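Local coordinates for M32 carboxypeptidase (Chitinophagaceae bacterium, PDB 7A03), which probably removes amino acids one at a time from the C-terminal end of peptides, as a metal-dependent carboxypeptidase of the M32 (Taq) family, at residues A29-W33 and F238-F242; L71-H75 and I88-L92; W314-Y318 and V332-F337; S426-Q431 and P483-F489. The contacts are given in a common frame with arbitrary orientation. Residues are numbered along the deposited sequence.

Contact 1: A29-W33 and F238-F242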
loop_
_atom_site.group_PDB
_atom_site.type_symbol
_atom_site.label_atom_id
_atom_site.label_comp_id
_atom_site.label_asym_id
_atom_site.label_seq_id
_atom_site.Cartn_x
_atom_site.Cartn_y
_atom_site.Cartn_z
ATOM N N ALA A 29 9.198 -4.145 15.020
ATOM C CA ALA A 29 7.916 -3.494 14.755
ATOM C C ALA A 29 7.361 -2.777 15.985
ATOM O O ALA A 29 6.798 -1.686 15.856
ATOM C CB ALA A 29 6.909 -4.492 14.182
ATOM N N VAL A 30 7.493 -3.374 17.179
ATOM C CA VAL A 30 7.040 -2.707 18.403
ATOM C C VAL A 30 7.813 -1.405 18.615
ATOM O O VAL A 30 7.233 -0.349 18.925
ATOM C CB VAL A 30 7.183 -3.638 19.630
ATOM C CG1 VAL A 30 6.787 -2.899 20.896
ATOM C CG2 VAL A 30 6.320 -4.881 19.480
ATOM N N LEU A 31 9.139 -1.469 18.444
ATOM C CA LEU A 31 9.959 -0.273 18.606
ATOM C C LEU A 31 9.598 0.796 17.573
ATOM O O LEU A 31 9.580 1.993 17.882
ATOM C CB LEU A 31 11.449 -0.642 18.561
ATOM C CG LEU A 31 12.071 -0.945 19.930
ATOM C CD1 LEU A 31 11.422 -2.159 20.604
ATOM C CD2 LEU A 31 13.597 -1.133 19.762
ATOM N N GLY A 32 9.268 0.388 16.344
ATOM C CA GLY A 32 8.900 1.380 15.337
ATOM C C GLY A 32 7.514 1.962 15.567
ATOM O O GLY A 32 7.268 3.159 15.314
ATOM N N TRP A 33 6.609 1.148 16.111
ATOM C CA TRP A 33 5.277 1.631 16.444
ATOM C C TRP A 33 5.369 2.670 17.548
ATOM O O TRP A 33 4.785 3.764 17.447
ATOM C CB TRP A 33 4.401 0.456 16.875
ATOM C CG TRP A 33 3.108 0.877 17.500
ATOM C CD1 TRP A 33 1.945 1.175 16.855
ATOM C CD2 TRP A 33 2.845 1.069 18.902
ATOM N NE1 TRP A 33 0.970 1.535 17.758
ATOM C CE2 TRP A 33 1.498 1.466 19.026
ATOM C CE3 TRP A 33 3.609 0.916 20.066
ATOM C CZ2 TRP A 33 0.900 1.738 20.267
ATOM C CZ3 TRP A 33 3.020 1.193 21.292
ATOM C CH2 TRP A 33 1.681 1.589 21.388
ATOM N N PHE A 238 -1.037 4.373 9.663
ATOM C CA PHE A 238 -0.468 3.109 9.219
ATOM C C PHE A 238 -1.085 1.967 10.013
ATOM O O PHE A 238 -1.790 2.174 11.002
ATOM C CB PHE A 238 1.074 3.086 9.324
ATOM C CG PHE A 238 1.612 3.119 10.745
ATOM C CD1 PHE A 238 1.838 4.327 11.389
ATOM C CD2 PHE A 238 1.887 1.951 11.418
ATOM C CE1 PHE A 238 2.347 4.383 12.693
ATOM C CE2 PHE A 238 2.406 1.989 12.719
ATOM C CZ PHE A 238 2.621 3.212 13.357
ATOM N N THR A 239 -0.804 0.751 9.546
ATOM C CA THR A 239 -1.175 -0.488 10.203
ATOM C C THR A 239 0.102 -1.282 10.435
ATOM O O THR A 239 0.968 -1.350 9.555
ATOM C CB THR A 239 -2.146 -1.295 9.311
ATOM O OG1 THR A 239 -3.360 -0.558 9.150
ATOM C CG2 THR A 239 -2.484 -2.639 9.933
ATOM N N THR A 240 0.231 -1.880 11.623
ATOM C CA THR A 240 1.374 -2.727 11.934
ATOM C C THR A 240 0.893 -3.927 12.725
ATOM O O THR A 240 0.028 -3.810 13.601
ATOM C CB THR A 240 2.457 -1.957 12.707
ATOM O OG1 THR A 240 3.651 -2.761 12.802
ATOM C CG2 THR A 240 1.991 -1.586 14.123
ATOM N N SER A 241 1.447 -5.090 12.422
ATOM C CA SER A 241 1.092 -6.309 13.127
ATOM C C SER A 241 2.325 -6.880 13.815
ATOM O O SER A 241 3.390 -7.014 13.196
ATOM C CB SER A 241 0.489 -7.337 12.178
ATOM O OG SER A 241 1.446 -7.741 11.221
ATOM N N PHE A 242 2.179 -7.205 15.098
ATOM C CA PHE A 242 3.217 -7.882 15.871
ATOM C C PHE A 242 3.007 -9.385 15.897
ATOM O O PHE A 242 3.862 -10.121 16.409
ATOM C CB PHE A 242 3.253 -7.348 17.319
ATOM C CG PHE A 242 3.318 -5.847 17.417
ATOM C CD1 PHE A 242 3.928 -5.095 16.417
ATOM C CD2 PHE A 242 2.775 -5.185 18.504
ATOM C CE1 PHE A 242 3.970 -3.720 16.485
ATOM C CE2 PHE A 242 2.839 -3.802 18.596
ATOM C CZ PHE A 242 3.433 -3.060 17.587
HETATM O O HOH W 1 5.475 -0.837 13.539
#
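F242, next after S241, is the main bump: its ring lodges against the helical turn A29-W33. V30 CG2 sits over one face of that ring, 3.6 Å from its centroid, a CH-pi contact; A29 CB meets F242 CD1 at 3.8 Å, and W33 CB lies at the ring edge, 3.7 Å from F242 CZ. The W33 indole offers its face to the edge of F242, an offset edge-to-face pair with planes at 81°. T240 CG2 approaches W33 CD1 (3.9 Å) from the same side of the indole as F242, F238 CZ (4.1 Å from W33 CD1) from the opposite side. Helix and strand run roughly antiparallel (150° between the short segments, closest axis approach 9.1 Å), and water 1 occupies a gap, linking A29 O (2.8 Å) to T240 OG1 (2.8 Å). Behind the strand, T239 OG1 is hydrogen-bonded to E268 of an HExxH sequence on helix 258-277, probably the metal site, with no metal bound here. Without a direct hydrogen bond, the contact relies on apolar and aromatic fit plus one bridging water.

Contact 2: L71-H75 and I88-L92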
loop_
_atom_site.group_PDB
_atom_site.type_symbol
_atom_site.label_atom_id
_atom_site.label_comp_id
_atom_site.label_asym_id
_atom_site.label_seq_id
_atom_site.Cartn_x
_atom_site.Cartn_y
_atom_site.Cartn_z
ATOM N N LEU A 71 16.935 -25.551 4.480
ATOM C CA LEU A 71 15.985 -25.312 3.398
ATOM C C LEU A 71 16.284 -26.207 2.205
ATOM O O LEU A 71 15.367 -26.764 1.585
ATOM C CB LEU A 71 16.030 -23.846 2.979
ATOM C CG LEU A 71 15.431 -22.896 4.005
ATOM C CD1 LEU A 71 15.806 -21.461 3.672
ATOM C CD2 LEU A 71 13.918 -23.078 4.057
ATOM N N HIS A 72 17.565 -26.363 1.872
ATOM C CA HIS A 72 17.930 -27.219 0.747
ATOM C C HIS A 72 17.613 -28.685 1.021
ATOM O O HIS A 72 17.240 -29.418 0.097
ATOM C CB HIS A 72 19.402 -27.002 0.408
ATOM C CG HIS A 72 19.652 -25.781 -0.422
ATOM N ND1 HIS A 72 19.158 -25.638 -1.701
ATOM C CD2 HIS A 72 20.349 -24.650 -0.161
ATOM C CE1 HIS A 72 19.534 -24.470 -2.191
ATOM N NE2 HIS A 72 20.260 -23.851 -1.277
ATOM N N GLU A 73 17.733 -29.125 2.274
ATOM C CA GLU A 73 17.342 -30.488 2.621
ATOM C C GLU A 73 15.831 -30.670 2.528
ATOM O O GLU A 73 15.348 -31.676 1.999
ATOM C CB GLU A 73 17.842 -30.825 4.024
ATOM C CG GLU A 73 17.279 -32.104 4.611
ATOM C CD GLU A 73 17.675 -32.291 6.069
ATOM O OE1 GLU A 73 18.124 -31.305 6.698
ATOM O OE2 GLU A 73 17.545 -33.424 6.581
ATOM N N LEU A 74 15.069 -29.692 3.013
ATOM C CA LEU A 74 13.618 -29.801 3.011
ATOM C C LEU A 74 13.026 -29.668 1.617
ATOM O O LEU A 74 11.908 -30.149 1.384
ATOM C CB LEU A 74 13.028 -28.752 3.951
ATOM C CG LEU A 74 13.193 -29.138 5.419
ATOM C CD1 LEU A 74 13.190 -27.918 6.332
ATOM C CD2 LEU A 74 12.077 -30.090 5.780
ATOM N N HIS A 75 13.742 -29.024 0.690
ATOM C CA HIS A 75 13.255 -28.934 -0.682
ATOM C C HIS A 75 13.096 -30.311 -1.315
ATOM O O HIS A 75 12.289 -30.474 -2.238
ATOM C CB HIS A 75 14.191 -28.067 -1.524
ATOM C CG HIS A 75 13.497 -27.302 -2.609
ATOM N ND1 HIS A 75 12.261 -26.715 -2.435
ATOM C CD2 HIS A 75 13.867 -27.025 -3.883
ATOM C CE1 HIS A 75 11.901 -26.111 -3.553
ATOM N NE2 HIS A 75 12.857 -26.285 -4.447
ATOM N N ILE A 88 8.614 -23.965 2.434
ATOM C CA ILE A 88 10.018 -24.245 2.134
ATOM C C ILE A 88 10.436 -23.558 0.835
ATOM O O ILE A 88 11.498 -22.927 0.765
ATOM C CB ILE A 88 10.273 -25.765 2.089
ATOM C CG1 ILE A 88 9.986 -26.401 3.452
ATOM C CG2 ILE A 88 11.709 -26.060 1.660
ATOM C CD1 ILE A 88 10.801 -25.825 4.583
ATOM N N ALA A 89 9.612 -23.665 -0.216
ATOM C CA ALA A 89 9.987 -23.098 -1.515
ATOM C C ALA A 89 10.108 -21.577 -1.445
ATOM O O ALA A 89 11.070 -20.986 -1.968
ATOM C CB ALA A 89 8.977 -23.516 -2.587
ATOM N N LEU A 90 9.137 -20.924 -0.806
ATOM C CA LEU A 90 9.159 -19.469 -0.725
ATOM C C LEU A 90 10.295 -18.994 0.164
ATOM O O LEU A 90 10.971 -18.009 -0.155
ATOM C CB LEU A 90 7.812 -18.944 -0.223
ATOM C CG LEU A 90 6.689 -19.072 -1.254
ATOM C CD1 LEU A 90 5.370 -18.585 -0.676
ATOM C CD2 LEU A 90 7.050 -18.304 -2.511
ATOM N N SER A 91 10.531 -19.697 1.269
ATOM C CA SER A 91 11.605 -19.305 2.168
ATOM C C SER A 91 12.957 -19.489 1.493
ATOM O O SER A 91 13.871 -18.682 1.699
ATOM C CB SER A 91 11.526 -20.125 3.460
ATOM O OG SER A 91 10.540 -19.611 4.343
ATOM N N LEU A 92 13.097 -20.532 0.665
ATOM C CA LEU A 92 14.328 -20.722 -0.099
ATOM C C LEU A 92 14.528 -19.600 -1.113
ATOM O O LEU A 92 15.653 -19.123 -1.297
ATOM C CB LEU A 92 14.311 -22.090 -0.790
ATOM C CG LEU A 92 15.584 -22.510 -1.523
ATOM C CD1 LEU A 92 16.767 -22.530 -0.576
ATOM C CD2 LEU A 92 15.399 -23.872 -2.153
#
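Two consecutive helices, 65-74 and 82-100, pack against each other here; no hydrogen bond passes between L71-H75 and I88-L92, which meet by van der Waals and CH-pi contacts. The apolar side chains come first. I88 and L92, one turn apart on the second helix, both point toward the first. I88 CD1 packs 3.6 Å from L74 CD1 and 4.2 Å from L71 CD2, and L71 CB touches L92 CD1 at 3.9 Å; L71 CD2 also reaches S91 CB at 3.8 Å. A second kind is a methyl packed on backbone: I88 CG2 lies 3.7 Å from L71 O and 3.7 Å from H75 N. The third group is CH-pi. The two methyls of L92 serve two imidazoles: L92 CD1 stands 3.9 Å from the centroid of the H72 ring and L92 CD2 stands 4.0 Å from that of H75, each over a ring face. A89 CB approaches the edge of the H75 ring, 4.0 Å from H75 CE1. The histidines thus flank the leucine at the exposed margin, whereas L71, L74 and I88 are buried. On that inner side helix 9-37 lies against the pair: Y14 touches L71, L74 and I88, and its hydroxyl is hydrogen-bonded to S91 OG, making a three-helix junction far from the chain's centre.

Contact 3: W314-Y318 and V332-F337; sequences WKFQY and VSLQEF
A tyrosine hydroxyl reaching a backbone carbonyl just ahead of a helix sets this contact apart: Y318 OH donates to V332 O at 2.7 Å. The wider motif is an aromatic cluster of W314, Y318 and F337 between two helices close in sequence, 311-324 and 334-341. Build W314-Y318 as alpha helix, with Y318 N bonded to W314 O at 2.8 Å. Keep V332 and S333 extended (phi/psi -117/128° and -83/165°), then start the helix at L334, whose CA is 6.5 Å from that of Y318. A capping box opens it: E336 N donates to S333 OG at 3.1 Å and S333 N to E336 OE1 at 2.8 Å; R198 forms a salt bridge with E336 OE1. The rings of Y318 (chi1 t, chi2 62°) and F337 (chi1 t, chi2 84°) are oblique at 33°, centroids 4.7 Å apart and Y318 CE1 3.3 Å from F337 CG. W314 (chi1 m, chi2 101°) presents the face of its six-membered ring to the edge of F337, centroids 4.9 Å apart, planes at 62°; its NE1 is hydrogen-bonded to G308 O. L334 (t, p) completes the apolar side, placing CD1 3.8 Å from W314 CB and 3.7 Å from Y318 CB.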
loop_
_atom_site.group_PDB
_atom_site.type_symbol
_atom_site.label_atom_id
_atom_site.label_comp_id
_atom_site.label_asym_id
_atom_site.label_seq_id
_atom_site.Cartn_x
_atom_site.Cartn_y
_atom_site.Cartn_z
ATOM N N TRP A 314 -23.298 4.774 2.602
ATOM C CA TRP A 314 -23.788 6.003 3.197
ATOM C C TRP A 314 -25.302 6.026 3.411
ATOM O O TRP A 314 -25.759 6.803 4.244
ATOM C CB TRP A 314 -23.199 7.238 2.488
ATOM C CG TRP A 314 -21.754 7.328 2.831
ATOM C CD1 TRP A 314 -20.680 6.946 2.060
ATOM C CD2 TRP A 314 -21.220 7.716 4.094
ATOM N NE1 TRP A 314 -19.507 7.116 2.763
ATOM C CE2 TRP A 314 -19.810 7.596 4.011
ATOM C CE3 TRP A 314 -21.789 8.180 5.283
ATOM C CZ2 TRP A 314 -18.970 7.902 5.081
ATOM C CZ3 TRP A 314 -20.956 8.499 6.339
ATOM C CH2 TRP A 314 -19.561 8.363 6.237
ATOM N N LYS A 315 -26.075 5.154 2.759
ATOM C CA LYS A 315 -27.499 5.088 3.079
ATOM C C LYS A 315 -27.712 4.775 4.554
ATOM O O LYS A 315 -28.599 5.346 5.194
ATOM C CB LYS A 315 -28.182 4.037 2.220
ATOM C CG LYS A 315 -28.376 4.460 0.785
ATOM C CD LYS A 315 -29.054 3.373 -0.029
ATOM C CE LYS A 315 -28.908 3.613 -1.520
ATOM N NZ LYS A 315 -29.568 2.520 -2.290
ATOM N N PHE A 316 -26.890 3.889 5.115
ATOM C CA PHE A 316 -26.946 3.591 6.539
ATOM C C PHE A 316 -26.116 4.564 7.363
ATOM O O PHE A 316 -26.570 5.036 8.417
ATOM C CB PHE A 316 -26.472 2.151 6.776
ATOM C CG PHE A 316 -26.409 1.756 8.227
ATOM C CD1 PHE A 316 -27.541 1.283 8.873
ATOM C CD2 PHE A 316 -25.220 1.825 8.935
ATOM C CE1 PHE A 316 -27.493 0.904 10.193
ATOM C CE2 PHE A 316 -25.161 1.452 10.276
ATOM C CZ PHE A 316 -26.308 0.985 10.903
ATOM N N GLN A 317 -24.898 4.883 6.919
ATOM C CA GLN A 317 -24.022 5.674 7.776
ATOM C C GLN A 317 -24.374 7.161 7.811
ATOM O O GLN A 317 -24.132 7.821 8.826
ATOM C CB GLN A 317 -22.553 5.465 7.399
ATOM C CG GLN A 317 -22.014 4.069 7.708
ATOM C CD GLN A 317 -21.871 3.782 9.202
ATOM O OE1 GLN A 317 -21.970 4.685 10.044
ATOM N NE2 GLN A 317 -21.623 2.527 9.529
ATOM N N TYR A 318 -24.940 7.723 6.742
ATOM C CA TYR A 318 -25.136 9.170 6.714
ATOM C C TYR A 318 -26.054 9.684 7.814
ATOM O O TYR A 318 -25.673 10.655 8.488
ATOM C CB TYR A 318 -25.524 9.683 5.316
ATOM C CG TYR A 318 -25.457 11.196 5.284
ATOM C CD1 TYR A 318 -24.253 11.848 5.515
ATOM C CD2 TYR A 318 -26.602 11.975 5.079
ATOM C CE1 TYR A 318 -24.172 13.227 5.536
ATOM C CE2 TYR A 318 -26.525 13.363 5.083
ATOM C CZ TYR A 318 -25.305 13.979 5.309
ATOM O OH TYR A 318 -25.177 15.350 5.341
ATOM N N VAL A 332 -27.412 19.256 5.032
ATOM C CA VAL A 332 -26.706 18.675 3.887
ATOM C C VAL A 332 -27.353 17.332 3.559
ATOM O O VAL A 332 -27.498 16.483 4.445
ATOM C CB VAL A 332 -25.206 18.489 4.192
ATOM C CG1 VAL A 332 -24.478 17.898 2.978
ATOM C CG2 VAL A 332 -24.567 19.808 4.612
ATOM N N SER A 333 -27.732 17.127 2.290
ATOM C CA SER A 333 -28.448 15.900 1.947
ATOM C C SER A 333 -27.482 14.748 1.723
ATOM O O SER A 333 -26.280 14.939 1.535
ATOM C CB SER A 333 -29.248 16.043 0.646
ATOM O OG SER A 333 -28.402 16.256 -0.478
ATOM N N LEU A 334 -28.035 13.534 1.713
ATOM C CA LEU A 334 -27.209 12.361 1.442
ATOM C C LEU A 334 -26.487 12.493 0.104
ATOM O O LEU A 334 -25.285 12.212 0.013
ATOM C CB LEU A 334 -28.056 11.086 1.487
ATOM C CG LEU A 334 -27.448 9.798 0.925
ATOM C CD1 LEU A 334 -26.237 9.381 1.710
ATOM C CD2 LEU A 334 -28.502 8.662 0.870
ATOM N N GLN A 335 -27.200 12.937 -0.936
ATOM C CA GLN A 335 -26.599 13.096 -2.259
ATOM C C GLN A 335 -25.487 14.139 -2.261
ATOM O O GLN A 335 -24.432 13.926 -2.876
ATOM C CB GLN A 335 -27.674 13.462 -3.287
ATOM C CG GLN A 335 -28.277 12.269 -3.988
ATOM C CD GLN A 335 -27.236 11.457 -4.733
ATOM O OE1 GLN A 335 -26.306 12.006 -5.317
ATOM N NE2 GLN A 335 -27.376 10.142 -4.693
ATOM N N GLU A 336 -25.699 15.274 -1.585
ATOM C CA GLU A 336 -24.641 16.284 -1.511
ATOM C C GLU A 336 -23.398 15.732 -0.828
ATOM O O GLU A 336 -22.269 15.962 -1.288
ATOM C CB GLU A 336 -25.145 17.525 -0.778
ATOM C CG GLU A 336 -26.220 18.255 -1.548
ATOM C CD GLU A 336 -26.842 19.395 -0.766
ATOM O OE1 GLU A 336 -27.179 19.189 0.416
ATOM O OE2 GLU A 336 -26.999 20.495 -1.335
ATOM N N PHE A 337 -23.590 15.003 0.273
ATOM C CA PHE A 337 -22.465 14.427 0.992
ATOM C C PHE A 337 -21.733 13.399 0.128
ATOM O O PHE A 337 -20.495 13.396 0.060
ATOM C CB PHE A 337 -22.966 13.809 2.298
ATOM C CG PHE A 337 -21.865 13.271 3.158
ATOM C CD1 PHE A 337 -21.164 14.105 4.019
ATOM C CD2 PHE A 337 -21.534 11.929 3.106
ATOM C CE1 PHE A 337 -20.141 13.608 4.810
ATOM C CE2 PHE A 337 -20.513 11.435 3.889
ATOM C CZ PHE A 337 -19.828 12.273 4.738
#

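Contact 4: S426-Q431 and P483-F489; sequences SFYAAQ and PLQFSYF
S426-Q431 is continuous alpha helix; P483-Q485 is extended (phi/psi of L484 -56/123°, of Q485 -129/118°) and turns into helix 486-497. CA atoms pair Y428 with L484 at 6.6 Å, A430 with F489 at 5.0 Å and Q431 with Y488 at 5.2 Å, with A430 CB 3.5 Å from F489 CA. Q431 has chi1 and chi2 both t: OE1 accepts from Q485 N at 2.8 Å, and NE2 donates to P483 O at 3.0 Å and is also hydrogen-bonded to T480 OG1. Its CG lies over the Y488 ring, 3.6 Å from the centroid. Water 2 bonds F427 O (3.0 Å), Q485 O (2.7 Å) and F489 N (3.0 Å). F427 (m) takes the edge of F486 (t) on its face and turns its own edge to the face of F489 (t), centroids 5.1 Å apart in both pairs. L484 CD1 packs 3.9 Å from F427 CB; L484 CD2 lies over the Y428 ring. The phenylalanine cluster, with Q431 hydrogen-bonded to the extended backbone, is a buried helix-helix junction, fastening the C-terminal helix into the M32 fold.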
loop_
_atom_site.group_PDB
_atom_site.type_symbol
_atom_site.label_atom_id
_atom_site.label_comp_id
_atom_site.label_asym_id
_atom_site.label_seq_id
_atom_site.Cartn_x
_atom_site.Cartn_y
_atom_site.Cartn_z
ATOM N N SER A 426 -5.506 -0.743 -5.975
ATOM C CA SER A 426 -6.816 -0.188 -6.307
ATOM C C SER A 426 -7.537 -1.060 -7.320
ATOM O O SER A 426 -8.759 -1.289 -7.215
ATOM C CB SER A 426 -6.633 1.226 -6.857
ATOM O OG SER A 426 -6.083 2.095 -5.879
ATOM N N PHE A 427 -6.793 -1.579 -8.304
ATOM C CA PHE A 427 -7.461 -2.311 -9.368
ATOM C C PHE A 427 -7.892 -3.678 -8.866
ATOM O O PHE A 427 -9.013 -4.129 -9.158
ATOM C CB PHE A 427 -6.582 -2.367 -10.623
ATOM C CG PHE A 427 -6.126 -1.008 -11.101
ATOM C CD1 PHE A 427 -6.849 0.139 -10.799
ATOM C CD2 PHE A 427 -4.955 -0.875 -11.839
ATOM C CE1 PHE A 427 -6.417 1.399 -11.221
ATOM C CE2 PHE A 427 -4.523 0.385 -12.267
ATOM C CZ PHE A 427 -5.253 1.518 -11.955
ATOM N N TYR A 428 -7.068 -4.293 -7.998
ATOM C CA TYR A 428 -7.505 -5.540 -7.382
ATOM C C TYR A 428 -8.723 -5.291 -6.514
ATOM O O TYR A 428 -9.667 -6.099 -6.506
ATOM C CB TYR A 428 -6.398 -6.161 -6.526
ATOM C CG TYR A 428 -5.289 -6.892 -7.255
ATOM C CD1 TYR A 428 -5.560 -7.965 -8.082
ATOM C CD2 TYR A 428 -3.965 -6.520 -7.072
ATOM C CE1 TYR A 428 -4.529 -8.647 -8.723
ATOM C CE2 TYR A 428 -2.938 -7.183 -7.711
ATOM C CZ TYR A 428 -3.226 -8.241 -8.526
ATOM O OH TYR A 428 -2.204 -8.907 -9.172
ATOM N N ALA A 429 -8.755 -4.139 -5.825
ATOM C CA ALA A 429 -9.884 -3.886 -4.945
ATOM C C ALA A 429 -11.177 -3.890 -5.740
ATOM O O ALA A 429 -12.159 -4.551 -5.351
ATOM C CB ALA A 429 -9.681 -2.570 -4.190
ATOM N N ALA A 430 -11.154 -3.253 -6.921
ATOM C CA ALA A 430 -12.376 -3.169 -7.702
ATOM C C ALA A 430 -12.763 -4.540 -8.222
ATOM O O ALA A 430 -13.939 -4.946 -8.132
ATOM C CB ALA A 430 -12.180 -2.183 -8.857
ATOM N N GLN A 431 -11.763 -5.307 -8.661
ATOM C CA GLN A 431 -12.074 -6.617 -9.206
ATOM C C GLN A 431 -12.593 -7.518 -8.102
ATOM O O GLN A 431 -13.559 -8.270 -8.307
ATOM C CB GLN A 431 -10.832 -7.201 -9.881
ATOM C CG GLN A 431 -11.039 -8.540 -10.568
ATOM C CD GLN A 431 -10.057 -8.755 -11.707
ATOM O OE1 GLN A 431 -9.409 -7.805 -12.169
ATOM N NE2 GLN A 431 -9.941 -9.998 -12.177
ATOM N N PRO A 483 -7.396 -13.015 -14.676
ATOM C CA PRO A 483 -6.260 -12.221 -14.203
ATOM C C PRO A 483 -6.726 -10.801 -13.925
ATOM O O PRO A 483 -7.860 -10.422 -14.239
ATOM C CB PRO A 483 -5.288 -12.256 -15.385
ATOM C CG PRO A 483 -6.167 -12.429 -16.575
ATOM C CD PRO A 483 -7.335 -13.265 -16.129
ATOM N N LEU A 484 -5.831 -10.017 -13.325
ATOM C CA LEU A 484 -6.133 -8.616 -13.054
ATOM C C LEU A 484 -6.518 -7.899 -14.342
ATOM O O LEU A 484 -5.756 -7.889 -15.315
ATOM C CB LEU A 484 -4.938 -7.928 -12.394
ATOM C CG LEU A 484 -5.139 -6.427 -12.144
ATOM C CD1 LEU A 484 -6.398 -6.173 -11.314
ATOM C CD2 LEU A 484 -3.910 -5.795 -11.499
ATOM N N GLN A 485 -7.705 -7.303 -14.339
ATOM C CA GLN A 485 -8.237 -6.589 -15.494
ATOM C C GLN A 485 -8.685 -5.213 -15.039
ATOM O O GLN A 485 -9.581 -5.102 -14.192
ATOM C CB GLN A 485 -9.393 -7.366 -16.127
ATOM C CG GLN A 485 -8.915 -8.663 -16.746
ATOM C CD GLN A 485 -10.036 -9.549 -17.232
ATOM O OE1 GLN A 485 -11.153 -9.517 -16.719
ATOM N NE2 GLN A 485 -9.738 -10.367 -18.237
ATOM N N PHE A 486 -8.057 -4.173 -15.603
ATOM C CA PHE A 486 -8.420 -2.797 -15.300
ATOM C C PHE A 486 -9.895 -2.511 -15.563
ATOM O O PHE A 486 -10.455 -1.587 -14.962
ATOM C CB PHE A 486 -7.537 -1.845 -16.118
ATOM C CG PHE A 486 -7.929 -0.407 -15.995
ATOM C CD1 PHE A 486 -7.573 0.322 -14.867
ATOM C CD2 PHE A 486 -8.683 0.211 -16.981
ATOM C CE1 PHE A 486 -7.946 1.640 -14.726
ATOM C CE2 PHE A 486 -9.058 1.536 -16.838
ATOM C CZ PHE A 486 -8.683 2.253 -15.717
ATOM N N SER A 487 -10.534 -3.274 -16.456
ATOM C CA SER A 487 -11.938 -3.035 -16.783
ATOM C C SER A 487 -12.829 -2.988 -15.541
ATOM O O SER A 487 -13.813 -2.233 -15.491
ATOM C CB SER A 487 -12.428 -4.103 -17.758
ATOM O OG SER A 487 -12.294 -5.400 -17.204
ATOM N N TYR A 488 -12.518 -3.798 -14.529
ATOM C CA TYR A 488 -13.330 -3.781 -13.318
ATOM C C TYR A 488 -13.292 -2.411 -12.648
ATOM O O TYR A 488 -14.341 -1.858 -12.257
ATOM C CB TYR A 488 -12.831 -4.852 -12.352
ATOM C CG TYR A 488 -13.170 -6.284 -12.709
ATOM C CD1 TYR A 488 -12.313 -7.049 -13.478
ATOM C CD2 TYR A 488 -14.335 -6.878 -12.235
ATOM C CE1 TYR A 488 -12.612 -8.367 -13.777
ATOM C CE2 TYR A 488 -14.645 -8.196 -12.526
ATOM C CZ TYR A 488 -13.777 -8.933 -13.295
ATOM O OH TYR A 488 -14.074 -10.243 -13.580
ATOM N N PHE A 489 -12.079 -1.859 -12.480
ATOM C CA PHE A 489 -11.960 -0.520 -11.920
ATOM C C PHE A 489 -12.679 0.492 -12.801
ATOM O O PHE A 489 -13.353 1.395 -12.291
ATOM C CB PHE A 489 -10.497 -0.122 -11.760
ATOM C CG PHE A 489 -10.315 1.204 -11.098
ATOM C CD1 PHE A 489 -10.287 1.309 -9.709
ATOM C CD2 PHE A 489 -10.189 2.352 -11.850
ATOM C CE1 PHE A 489 -10.136 2.548 -9.095
ATOM C CE2 PHE A 489 -10.040 3.596 -11.237
ATOM C CZ PHE A 489 -10.008 3.687 -9.857
HETATM O O HOH W 2 -9.592 -3.418 -12.029
#

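How the contacts relate
Contacts 1 and 4 lie nearest the middle of the chain, each centred about 15 Å from its centre and on opposite sides of it; contacts 2 and 3 lie about 28 Å out, their own centres about 53 Å apart. Burial follows another order: 2 and 4 are buried, 1 and 3 partly so. Helix 9-37 takes part in contact 1 and also backs contact 2, while helix 258-277 flanks both contact 1 and F337 of contact 3. Rings recur throughout, but within the paired segments histidine rings appear in contact 2 alone, which lacks both direct and water-mediated polar links. Contact 1 has a water bridge alone, contact 3 one direct hydrogen bond, and contact 4 both kinds.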